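PDB 5UFV: glycoside hydrolase family 61 protein from Myceliophthora thermophila, which uses a copper ion, a reducing agent and O2 or H2O2 to cleave cellulose chains oxidatively, giving C1-oxidised products. Local coordinates for residues 108-113 and 125-130; 74-79 and 119-124; 28-33 and 172-177. All coordinates share one frame; numbering follows the deposited sequence.

Contact 1: residues 108-113 and 125-130; sequences GFHGDG and GWDIAK
Phe109 turns an edge to the indole of Trp126, and this T-shaped pair is the tightly packed part of the contact. Phe109 CG is anti to its backbone N (chi1 179°), and CD1 stands over the five-membered ring, 3.5 Å from Trp126 NE1, the ring planes 58° apart. Phe109 CB makes a CH-pi contact over the six-membered ring. The indole N-H is bonded to Leu118 O, which would fix the turn of the ring, and Tyr217 meets the indole edge-to-face. An alanine in place of Trp126 would probably leave Phe109 CB and CD1 without their ring surface and Leu118 O without its donor. Backbones form a single antiparallel bridge, Phe109 and Trp126 being a non-hydrogen-bonded pair, within the long connection between strands 101-107 and 136-141 of the AA9 beta-sandwich. His110 N gives a short bond to Gly125 O (2.6 Å); the bond from Asp127 N to Gly108 O is weak (3.3 Å). The looser part is polar, with His110 and Lys130 exposed to solvent: the His110 ring lies over Gly125 O, its ND1 3.7 Å from Asp127 OD1, which Lys130 NZ meets in a salt bridge at 3.5 Å, its hydrogen bond weak.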
loop_
_atom_site.group_PDB
_atom_site.type_symbol
_atom_site.label_atom_id
_atom_site.label_comp_id
_atom_site.label_asym_id
_atom_site.label_seq_id
_atom_site.Cartn_x
_atom_site.Cartn_y
_atom_site.Cartn_z
ATOM N N GLY A 108 -9.075 -7.387 2.274
ATOM C CA GLY A 108 -9.372 -7.395 3.679
ATOM C C GLY A 108 -9.771 -8.766 4.154
ATOM O O GLY A 108 -9.095 -9.738 3.888
ATOM N N PHE A 109 -10.880 -8.820 4.872
ATOM C CA PHE A 109 -11.238 -9.968 5.641
ATOM C C PHE A 109 -12.350 -10.723 4.946
ATOM O O PHE A 109 -13.334 -10.136 4.572
ATOM C CB PHE A 109 -11.717 -9.524 7.012
ATOM C CG PHE A 109 -12.149 -10.657 7.888
ATOM C CD1 PHE A 109 -11.206 -11.510 8.441
ATOM C CD2 PHE A 109 -13.490 -10.892 8.128
ATOM C CE1 PHE A 109 -11.595 -12.568 9.231
ATOM C CE2 PHE A 109 -13.896 -11.960 8.918
ATOM C CZ PHE A 109 -12.941 -12.793 9.477
ATOM N N HIS A 110 -12.191 -12.032 4.807
ATOM C CA HIS A 110 -13.166 -12.857 4.108
ATOM C C HIS A 110 -13.606 -14.059 4.948
ATOM O O HIS A 110 -14.211 -14.981 4.437
ATOM C CB HIS A 110 -12.590 -13.301 2.743
ATOM C CG HIS A 110 -11.438 -14.268 2.840
ATOM N ND1 HIS A 110 -10.144 -13.924 2.488
ATOM C CD2 HIS A 110 -11.388 -15.572 3.228
ATOM C CE1 HIS A 110 -9.348 -14.971 2.660
ATOM N NE2 HIS A 110 -10.076 -15.981 3.113
ATOM N N GLY A 111 -13.328 -14.045 6.238
ATOM C CA GLY A 111 -13.672 -15.171 7.102
ATOM C C GLY A 111 -15.147 -15.244 7.394
ATOM O O GLY A 111 -15.853 -14.250 7.286
ATOM N N ASP A 112 -15.620 -16.412 7.788
ATOM C CA ASP A 112 -17.074 -16.619 7.926
ATOM C C ASP A 112 -17.655 -16.033 9.216
ATOM O O ASP A 112 -18.866 -15.839 9.325
ATOM C CB ASP A 112 -17.441 -18.099 7.791
ATOM C CG ASP A 112 -16.911 -18.939 8.925
ATOM O OD1 ASP A 112 -16.277 -18.378 9.833
ATOM O OD2 ASP A 112 -17.130 -20.163 8.918
ATOM N N GLY A 113 -16.795 -15.745 10.186
ATOM C CA GLY A 113 -17.213 -15.025 11.401
ATOM C C GLY A 113 -17.835 -15.883 12.489
ATOM O O GLY A 113 -18.468 -15.359 13.394
ATOM N N GLY A 125 -8.619 -15.444 8.083
ATOM C CA GLY A 125 -9.560 -14.989 7.062
ATOM C C GLY A 125 -9.142 -13.741 6.299
ATOM O O GLY A 125 -9.968 -13.140 5.601
ATOM N N TRP A 126 -7.874 -13.348 6.430
ATOM C CA TRP A 126 -7.345 -12.172 5.737
ATOM C C TRP A 126 -6.415 -12.549 4.580
ATOM O O TRP A 126 -5.559 -13.433 4.701
ATOM C CB TRP A 126 -6.542 -11.325 6.707
ATOM C CG TRP A 126 -7.267 -10.859 7.930
ATOM C CD1 TRP A 126 -7.449 -11.546 9.097
ATOM C CD2 TRP A 126 -7.844 -9.572 8.121
ATOM N NE1 TRP A 126 -8.127 -10.761 9.994
ATOM C CE2 TRP A 126 -8.378 -9.544 9.417
ATOM C CE3 TRP A 126 -7.958 -8.438 7.315
ATOM C CZ2 TRP A 126 -9.019 -8.417 9.933
ATOM C CZ3 TRP A 126 -8.605 -7.336 7.812
ATOM C CH2 TRP A 126 -9.134 -7.325 9.116
ATOM N N ASP A 127 -6.562 -11.840 3.471
ATOM C CA ASP A 127 -5.692 -12.031 2.315
ATOM C C ASP A 127 -4.220 -11.753 2.630
ATOM O O ASP A 127 -3.331 -12.337 2.020
ATOM C CB ASP A 127 -6.156 -11.136 1.153
ATOM C CG ASP A 127 -7.406 -11.673 0.479
ATOM O OD1 ASP A 127 -7.445 -12.876 0.175
ATOM O OD2 ASP A 127 -8.361 -10.906 0.271
ATOM N N ILE A 128 -3.963 -10.875 3.582
ATOM C CA ILE A 128 -2.605 -10.612 3.993
ATOM C C ILE A 128 -1.855 -11.881 4.432
ATOM O O ILE A 128 -0.648 -11.937 4.351
ATOM C CB ILE A 128 -2.568 -9.572 5.138
ATOM C CG1 ILE A 128 -1.249 -8.798 5.127
ATOM C CG2 ILE A 128 -2.773 -10.239 6.489
ATOM C CD1 ILE A 128 -1.216 -7.636 6.097
ATOM N N ALA A 129 -2.561 -12.888 4.918
ATOM C CA ALA A 129 -1.907 -14.093 5.407
ATOM C C ALA A 129 -1.057 -14.738 4.338
ATOM O O ALA A 129 -0.145 -15.511 4.639
ATOM C CB ALA A 129 -2.943 -15.094 5.867
ATOM N N LYS A 130 -1.398 -14.446 3.091
ATOM C CA LYS A 130 -0.735 -15.058 1.979
ATOM C C LYS A 130 0.617 -14.426 1.739
ATOM O O LYS A 130 1.468 -15.050 1.097
ATOM C CB LYS A 130 -1.611 -14.987 0.727
ATOM C CG LYS A 130 -2.846 -15.869 0.820
ATOM C CD LYS A 130 -3.895 -15.467 -0.203
ATOM C CE LYS A 130 -5.069 -16.441 -0.206
ATOM N NZ LYS A 130 -6.207 -15.907 -1.006
HETATM O O HOH W 1 -6.007 -8.723 4.115
#

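Contact 2: residues 74-79 and 119-124; sequences THSQGP and DTETPS. With CU (copper (II) ion), chain G.
Gln77 and Glu121 meet through bends at their second torsions, chi2 of 89° turning CD of Gln77 and chi2 of 72° CD of Glu121 out of line. The two side chains cross at about a right angle, and one amide nitrogen, Gln77 NE2, serves both the carboxylate and a backbone carbonyl of the facing loop. Gln77 NE2 reaches Glu121 OE1 at 2.8 Å in a nearly straight bond; the oxygen lies in the amide plane but is met on its anti side, somewhat out of the carboxylate plane. The same NE2 bonds to Thr120 O (3.1 Å) from above that carbonyl's plane. Ser124 OG, anti to the backbone N, donates to Ser76 O at 2.6 Å and in turn accepts from Trp126 N, while the CB atoms of Ser76 and Ser124 pack at 4.0 Å. Gln77 also touches Trp126 and His161, the latter probably an O2-binding residue. Two residues before Gln77, His75 binds copper through NE2 at 2.0 Å, with His1, here methylated, and Tyr169 completing the metal site. The 119-124 loop thus packs against the loop that carries one arm of the histidine brace, the copper site of lytic polysaccharide monooxygenases.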
loop_
_atom_site.group_PDB
_atom_site.type_symbol
_atom_site.label_atom_id
_atom_site.label_comp_id
_atom_site.label_asym_id
_atom_site.label_seq_id
_atom_site.Cartn_x
_atom_site.Cartn_y
_atom_site.Cartn_z
ATOM N N THR A 74 5.376 -10.994 8.661
ATOM C CA THR A 74 5.051 -11.858 9.766
ATOM C C THR A 74 3.583 -11.883 10.204
ATOM O O THR A 74 3.210 -12.794 10.916
ATOM C CB THR A 74 5.970 -11.572 10.975
ATOM O OG1 THR A 74 5.711 -10.275 11.514
ATOM C CG2 THR A 74 7.421 -11.652 10.557
ATOM N N HIS A 75 2.744 -10.944 9.779
ATOM C CA HIS A 75 1.388 -10.827 10.382
ATOM C C HIS A 75 0.252 -11.320 9.488
ATOM O O HIS A 75 0.209 -11.031 8.306
ATOM C CB HIS A 75 1.115 -9.384 10.819
ATOM C CG HIS A 75 2.166 -8.828 11.715
ATOM N ND1 HIS A 75 2.453 -9.387 12.937
ATOM C CD2 HIS A 75 3.030 -7.793 11.556
ATOM C CE1 HIS A 75 3.455 -8.729 13.495
ATOM N NE2 HIS A 75 3.814 -7.749 12.684
ATOM N N SER A 76 -0.691 -12.020 10.091
ATOM C CA SER A 76 -1.773 -12.662 9.367
ATOM C C SER A 76 -3.116 -11.971 9.473
ATOM O O SER A 76 -4.064 -12.433 8.891
ATOM C CB SER A 76 -1.903 -14.107 9.847
ATOM O OG SER A 76 -0.752 -14.812 9.426
ATOM N N GLN A 77 -3.193 -10.860 10.192
ATOM C CA GLN A 77 -4.410 -10.063 10.246
ATOM C C GLN A 77 -4.205 -8.615 9.825
ATOM O O GLN A 77 -3.387 -7.907 10.376
ATOM C CB GLN A 77 -4.966 -10.054 11.657
ATOM C CG GLN A 77 -5.355 -11.424 12.180
ATOM C CD GLN A 77 -4.216 -12.141 12.874
ATOM O OE1 GLN A 77 -3.342 -11.526 13.473
ATOM N NE2 GLN A 77 -4.225 -13.455 12.792
ATOM N N GLY A 78 -4.975 -8.194 8.844
ATOM C CA GLY A 78 -5.153 -6.808 8.518
ATOM C C GLY A 78 -5.225 -6.629 7.007
ATOM O O GLY A 78 -4.930 -7.552 6.237
ATOM N N PRO A 79 -5.619 -5.432 6.562
ATOM C CA PRO A 79 -5.753 -5.174 5.140
ATOM C C PRO A 79 -4.462 -4.865 4.350
ATOM O O PRO A 79 -3.412 -4.540 4.911
ATOM C CB PRO A 79 -6.682 -3.960 5.105
ATOM C CG PRO A 79 -6.383 -3.242 6.351
ATOM C CD PRO A 79 -6.162 -4.327 7.366
ATOM N N ASP A 119 -9.722 -12.140 14.589
ATOM C CA ASP A 119 -8.467 -12.407 15.296
ATOM C C ASP A 119 -7.915 -13.825 15.100
ATOM O O ASP A 119 -6.885 -14.149 15.665
ATOM C CB ASP A 119 -8.600 -12.094 16.788
ATOM C CG ASP A 119 -9.402 -13.128 17.553
ATOM O OD1 ASP A 119 -10.204 -13.867 16.947
ATOM O OD2 ASP A 119 -9.254 -13.179 18.794
ATOM N N THR A 120 -8.569 -14.657 14.291
ATOM C CA THR A 120 -8.086 -16.015 14.091
ATOM C C THR A 120 -6.762 -16.021 13.329
ATOM O O THR A 120 -6.629 -15.363 12.301
ATOM C CB THR A 120 -9.109 -16.870 13.338
ATOM O OG1 THR A 120 -10.269 -17.022 14.156
ATOM C CG2 THR A 120 -8.524 -18.271 12.995
ATOM N N GLU A 121 -5.818 -16.810 13.835
ATOM C CA GLU A 121 -4.455 -16.886 13.321
ATOM C C GLU A 121 -4.279 -17.931 12.201
ATOM O O GLU A 121 -3.756 -17.606 11.149
ATOM C CB GLU A 121 -3.494 -17.147 14.484
ATOM C CG GLU A 121 -2.024 -17.262 14.091
ATOM C CD GLU A 121 -1.365 -15.946 13.687
ATOM O OE1 GLU A 121 -1.977 -14.851 13.812
ATOM O OE2 GLU A 121 -0.195 -16.029 13.248
ATOM N N THR A 122 -4.692 -19.175 12.432
ATOM C CA THR A 122 -4.823 -20.161 11.342
ATOM C C THR A 122 -6.156 -20.887 11.449
ATOM O O THR A 122 -6.550 -21.283 12.545
ATOM C CB THR A 122 -3.719 -21.244 11.323
ATOM O OG1 THR A 122 -3.839 -22.044 12.496
ATOM C CG2 THR A 122 -2.318 -20.636 11.278
ATOM N N PRO A 123 -6.868 -21.042 10.331
ATOM C CA PRO A 123 -6.542 -20.407 9.048
ATOM C C PRO A 123 -7.089 -18.956 8.951
ATOM O O PRO A 123 -8.308 -18.743 8.886
ATOM C CB PRO A 123 -7.268 -21.304 8.051
ATOM C CG PRO A 123 -8.504 -21.754 8.793
ATOM C CD PRO A 123 -8.174 -21.727 10.269
ATOM N N SER A 124 -6.196 -17.974 8.924
ATOM C CA SER A 124 -6.604 -16.566 8.867
ATOM C C SER A 124 -7.632 -16.252 7.765
ATOM O O SER A 124 -7.513 -16.698 6.637
ATOM C CB SER A 124 -5.376 -15.657 8.677
ATOM O OG SER A 124 -5.792 -14.345 8.329
HETATM CU CU CU G . 5.575 -6.827 12.842
#

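Contact 3: residues 28-33 and 172-177; sequences IQWQWP and CAQIKV
Trp30 and Gln174 cross at about a right angle, with the indole and amide planes 66° apart, and the amide oxygen comes to the ring's edge at its N-H. Trp30 NE1 donates to Gln174 OE1 at 3.0 Å, the oxygen only slightly tilted from the ring plane. The other end of that amide is also held, NE2 bonding to Leu56 O, which would keep the group from flipping. Trp30 CG lies anti to the carbonyl carbon (chi1 -76°), which places it 4.1 Å from Cys172 CB; this CB sits over one face of the indole, offset toward the rim, and Cys172 SG continues into the disulfide with Cys48. The extended side chain of Gln29 passes Cys172 O with its CG, and its amide is held beyond the contact. Its OE1 accepts from Trp32 NE1 (2.9 Å), which lies above the amide carbonyl plane, and also from Tyr17 N, while its NE2 is bonded to Val4 O and Tyr7 OH, so both polar ends of this buried amide are satisfied. Ile28 CD1 packs on Ala173 CB at 4.0 Å, and both side chains reach Tyr7 of strand 4-9. The backbones join in one antiparallel bridge, Gln29 and Ala173 being a non-hydrogen-bonded pair: Trp30 N bonds to Cys172 O (2.7 Å), and Gln174 N makes a weak, bent bond to Ile28 O. A water accepts from Cys172 N and lies 2.8 Å from Trp30 O. The 28-33 loop is thereby fastened to strand 167-177, which also carries the copper ligand Tyr169, with Ile28 and Ala173 packed between the two sheets of the AA9 beta-sandwich.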
loop_
_atom_site.group_PDB
_atom_site.type_symbol
_atom_site.label_atom_id
_atom_site.label_comp_id
_atom_site.label_asym_id
_atom_site.label_seq_id
_atom_site.Cartn_x
_atom_site.Cartn_y
_atom_site.Cartn_z
ATOM N N ILE A 28 14.015 2.558 -8.047
ATOM C CA ILE A 28 12.715 3.230 -8.280
ATOM C C ILE A 28 11.983 3.554 -6.959
ATOM O O ILE A 28 11.069 4.380 -6.921
ATOM C CB ILE A 28 11.797 2.407 -9.205
ATOM C CG1 ILE A 28 11.397 1.078 -8.552
ATOM C CG2 ILE A 28 12.465 2.122 -10.549
ATOM C CD1 ILE A 28 10.169 0.442 -9.181
ATOM N N GLN A 29 12.433 2.910 -5.881
ATOM C CA GLN A 29 11.788 2.963 -4.575
ATOM C C GLN A 29 12.341 4.085 -3.676
ATOM O O GLN A 29 13.560 4.292 -3.599
ATOM C CB GLN A 29 11.972 1.610 -3.861
ATOM C CG GLN A 29 11.000 1.366 -2.720
ATOM C CD GLN A 29 11.246 0.048 -1.995
ATOM O OE1 GLN A 29 12.389 -0.290 -1.673
ATOM N NE2 GLN A 29 10.191 -0.700 -1.737
ATOM N N TRP A 30 11.434 4.772 -2.984
ATOM C CA TRP A 30 11.779 5.783 -1.994
ATOM C C TRP A 30 12.347 5.092 -0.771
ATOM O O TRP A 30 12.046 3.948 -0.510
ATOM C CB TRP A 30 10.539 6.596 -1.621
ATOM C CG TRP A 30 10.138 7.590 -2.653
ATOM C CD1 TRP A 30 10.324 7.501 -4.001
ATOM C CD2 TRP A 30 9.453 8.810 -2.432
ATOM N NE1 TRP A 30 9.814 8.622 -4.641
ATOM C CE2 TRP A 30 9.269 9.434 -3.688
ATOM C CE3 TRP A 30 8.980 9.454 -1.290
ATOM C CZ2 TRP A 30 8.655 10.647 -3.821
ATOM C CZ3 TRP A 30 8.361 10.663 -1.434
ATOM C CH2 TRP A 30 8.213 11.250 -2.680
ATOM N N GLN A 31 13.182 5.794 -0.026
ATOM C CA GLN A 31 13.955 5.172 1.038
ATOM C C GLN A 31 13.012 4.739 2.136
ATOM O O GLN A 31 11.949 5.297 2.320
ATOM C CB GLN A 31 14.995 6.137 1.634
ATOM C CG GLN A 31 15.947 6.812 0.650
ATOM C CD GLN A 31 15.367 8.083 0.031
ATOM O OE1 GLN A 31 14.138 8.277 -0.007
ATOM N NE2 GLN A 31 16.237 8.952 -0.462
ATOM N N TRP A 32 13.416 3.727 2.867
ATOM C CA TRP A 32 12.707 3.294 4.056
ATOM C C TRP A 32 13.804 2.854 5.019
ATOM O O TRP A 32 14.886 2.471 4.556
ATOM C CB TRP A 32 11.703 2.191 3.742
ATOM C CG TRP A 32 12.229 1.059 2.923
ATOM C CD1 TRP A 32 12.275 0.998 1.577
ATOM C CD2 TRP A 32 12.765 -0.182 3.406
ATOM N NE1 TRP A 32 12.806 -0.202 1.179
ATOM C CE2 TRP A 32 13.116 -0.948 2.279
ATOM C CE3 TRP A 32 12.986 -0.714 4.681
ATOM C CZ2 TRP A 32 13.664 -2.226 2.365
ATOM C CZ3 TRP A 32 13.557 -2.013 4.780
ATOM C CH2 TRP A 32 13.882 -2.747 3.613
ATOM N N PRO A 33 13.571 2.997 6.335
ATOM C CA PRO A 33 14.671 2.868 7.302
ATOM C C PRO A 33 14.919 1.433 7.788
ATOM O O PRO A 33 16.056 1.068 8.099
ATOM C CB PRO A 33 14.203 3.752 8.475
ATOM C CG PRO A 33 12.711 3.637 8.464
ATOM C CD PRO A 33 12.307 3.387 7.004
ATOM N N CYS A 172 6.920 3.577 -1.014
ATOM C CA CYS A 172 6.619 4.215 -2.321
ATOM C C CYS A 172 7.704 3.930 -3.365
ATOM O O CYS A 172 8.900 3.801 -3.023
ATOM C CB CYS A 172 6.455 5.740 -2.205
ATOM S SG CYS A 172 5.246 6.149 -0.939
ATOM N N ALA A 173 7.246 3.855 -4.622
ATOM C CA ALA A 173 8.083 3.603 -5.809
ATOM C C ALA A 173 7.617 4.485 -6.947
ATOM O O ALA A 173 6.503 4.997 -6.905
ATOM C CB ALA A 173 7.994 2.148 -6.231
ATOM N N GLN A 174 8.452 4.648 -7.957
ATOM C CA GLN A 174 8.194 5.616 -9.030
ATOM C C GLN A 174 7.815 4.942 -10.369
ATOM O O GLN A 174 8.561 4.111 -10.901
ATOM C CB GLN A 174 9.413 6.530 -9.200
ATOM C CG GLN A 174 9.749 7.277 -7.925
ATOM C CD GLN A 174 10.731 8.415 -8.090
ATOM O OE1 GLN A 174 10.646 9.404 -7.373
ATOM N NE2 GLN A 174 11.663 8.281 -9.000
ATOM N N ILE A 175 6.647 5.302 -10.893
ATOM C CA ILE A 175 6.121 4.715 -12.131
ATOM C C ILE A 175 5.852 5.820 -13.151
ATOM O O ILE A 175 5.112 6.780 -12.860
ATOM C CB ILE A 175 4.785 4.003 -11.889
ATOM C CG1 ILE A 175 4.861 3.139 -10.637
ATOM C CG2 ILE A 175 4.378 3.185 -13.106
ATOM C CD1 ILE A 175 5.492 1.792 -10.840
ATOM N N LYS A 176 6.464 5.685 -14.329
ATOM C CA LYS A 176 6.147 6.542 -15.450
ATOM C C LYS A 176 5.117 5.811 -16.308
ATOM O O LYS A 176 5.459 4.842 -17.010
ATOM C CB LYS A 176 7.384 6.910 -16.271
ATOM C CG LYS A 176 7.043 7.981 -17.287
ATOM C CD LYS A 176 8.191 8.396 -18.195
ATOM C CE LYS A 176 9.437 8.909 -17.467
ATOM N NZ LYS A 176 9.307 10.261 -16.853
ATOM N N VAL A 177 3.865 6.266 -16.220
ATOM C CA VAL A 177 2.724 5.695 -16.954
ATOM C C VAL A 177 2.633 6.245 -18.365
ATOM O O VAL A 177 2.477 7.457 -18.554
ATOM C CB VAL A 177 1.405 6.020 -16.240
ATOM C CG1 VAL A 177 0.204 5.548 -17.044
ATOM C CG2 VAL A 177 1.401 5.382 -14.863
HETATM O O HOH W 2 9.528 3.947 0.606
#

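In the fold
From the N terminus the chain first passes 28-33, whose partner 172-177 follows with 138 residues between them, so contact 3 closes a long loop that holds both other contacts. Within it, 74-79 opens contact 2 and 108-113 opens contact 1; 119-124 then closes contact 2 and 125-130 closes contact 1, so these two cross. They also touch, with Trp126 CD2 3.3 Å from Gly78 N; contact 1 folds the long connection after strand 101-107 on itself, and contact 2 joins it to the copper-bearing loop before strand 80-86. Contact 3 lies across the chain's centre, about 28 and 27 Å from contacts 1 and 2 between centres, and ties an early loop to strand 167-177.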